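PDB 4OMZ: NolR from Sinorhizobium fredii, which binds DNA as an ArsR-type helix-turn-helix transcription factor and regulates the expression of rhizobial nodulation and symbiosis genes. Local coordinates for residues P7-P10 against E11-E14. Sequence-based numbering, arbitrary orientation.
Sequences PLSP and EKHE
The extended backbone of Leu8 and Ser9 turns into helix 10-26 at Pro10, where Glu14 N donates to Pro10 O at 2.9 Å, the one bond across this contact that is not weak. The motif is a serine N-cap. Ser9 OG accepts a weak bond from Lys12 N at 3.4 Å. Its chi1 of 83° sets the hydroxyl between its own N and C, facing Lys12 N in the first turn. Ser9 O also takes two weak bonds, from Lys12 N at 3.2 Å and from His13 N at 3.4 Å. Lys12 CG lies alongside Ser9 OG at 3.6 Å before the chain bends at chi3 and brings NZ near Leu8 CD2. A bound phosphate, probably from the crystallisation liquor, lies about 4 Å from the His13 side chain. In the dimer, Leu8 packs on Lys51 and His13 on Leu33 of the second subunit, so this outlying helix start meets the partner chain. An alanine at His13 would probably open a gap beside Leu8 and take away much of what packs on Leu33 of the second subunit. Leu8 O and Ser9 O lie oblique to the His13 ring, with His13 CD2 3.9 Å from Leu8 O.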
loop_
_atom_site.group_PDB
_atom_site.type_symbol
_atom_site.label_atom_id
_atom_site.label_comp_id
_atom_site.label_asym_id
_atom_site.label_seq_id
_atom_site.Cartn_x
_atom_site.Cartn_y
_atom_site.Cartn_z
ATOM N N PRO A 7 23.289 -10.875 1.775
ATOM C CA PRO A 7 22.065 -10.243 2.292
ATOM C C PRO A 7 21.941 -8.751 1.965
ATOM O O PRO A 7 22.913 -8.115 1.553
ATOM C CB PRO A 7 22.176 -10.458 3.804
ATOM C CG PRO A 7 23.059 -11.646 3.953
ATOM C CD PRO A 7 24.059 -11.532 2.843
ATOM N N LEU A 8 20.736 -8.214 2.139
ATOM C CA LEU A 8 20.462 -6.801 1.882
ATOM C C LEU A 8 20.987 -5.927 3.023
ATOM O O LEU A 8 20.934 -6.329 4.184
ATOM C CB LEU A 8 18.962 -6.573 1.678
ATOM C CG LEU A 8 18.376 -7.138 0.380
ATOM C CD1 LEU A 8 16.858 -7.173 0.434
ATOM C CD2 LEU A 8 18.855 -6.338 -0.823
ATOM N N SER A 9 21.511 -4.750 2.693
ATOM C CA SER A 9 22.037 -3.838 3.709
ATOM C C SER A 9 20.962 -3.452 4.730
ATOM O O SER A 9 19.767 -3.481 4.421
ATOM C CB SER A 9 22.608 -2.577 3.054
ATOM O OG SER A 9 21.581 -1.642 2.770
ATOM N N PRO A 10 21.385 -3.090 5.953
ATOM C CA PRO A 10 20.458 -2.606 6.982
ATOM C C PRO A 10 19.704 -1.352 6.537
ATOM O O PRO A 10 18.568 -1.126 6.974
ATOM C CB PRO A 10 21.379 -2.318 8.167
ATOM C CG PRO A 10 22.509 -3.274 7.979
ATOM C CD PRO A 10 22.742 -3.280 6.496
ATOM N N GLU A 11 20.325 -0.549 5.678
ATOM C CA GLU A 11 19.675 0.655 5.174
ATOM C C GLU A 11 18.402 0.356 4.387
ATOM O O GLU A 11 17.399 1.040 4.557
ATOM C CB GLU A 11 20.630 1.452 4.277
ATOM C CG GLU A 11 20.105 2.839 3.908
ATOM C CD GLU A 11 21.141 3.718 3.221
ATOM O OE1 GLU A 11 22.219 3.204 2.850
ATOM O OE2 GLU A 11 20.867 4.926 3.040
ATOM N N LYS A 12 18.442 -0.669 3.538
ATOM C CA LYS A 12 17.287 -1.051 2.715
ATOM C C LYS A 12 16.180 -1.702 3.538
ATOM O O LYS A 12 15.003 -1.680 3.187
ATOM C CB LYS A 12 17.749 -1.947 1.573
ATOM C CG LYS A 12 18.723 -1.203 0.675
ATOM C CD LYS A 12 19.200 -2.005 -0.533
ATOM C CE LYS A 12 18.502 -1.507 -1.802
ATOM N NZ LYS A 12 18.417 -2.531 -2.889
ATOM N N HIS A 13 16.613 -2.284 4.638
ATOM C CA HIS A 13 15.796 -2.878 5.682
ATOM C C HIS A 13 14.989 -1.813 6.439
ATOM O O HIS A 13 13.760 -1.941 6.670
ATOM C CB HIS A 13 16.807 -3.637 6.546
ATOM C CG HIS A 13 16.864 -5.103 6.258
ATOM N ND1 HIS A 13 16.016 -5.695 5.359
ATOM C CD2 HIS A 13 17.831 -6.019 6.507
ATOM C CE1 HIS A 13 16.322 -6.973 5.244
ATOM N NE2 HIS A 13 17.450 -7.180 5.888
ATOM N N GLU A 14 15.670 -0.711 6.720
ATOM C CA GLU A 14 15.077 0.416 7.414
ATOM C C GLU A 14 14.175 1.238 6.473
ATOM O O GLU A 14 13.106 1.748 6.866
ATOM C CB GLU A 14 16.211 1.288 7.950
ATOM C CG GLU A 14 16.808 0.827 9.265
ATOM C CD GLU A 14 17.872 1.778 9.772
ATOM O OE1 GLU A 14 18.252 2.700 9.015
ATOM O OE2 GLU A 14 18.334 1.603 10.918
#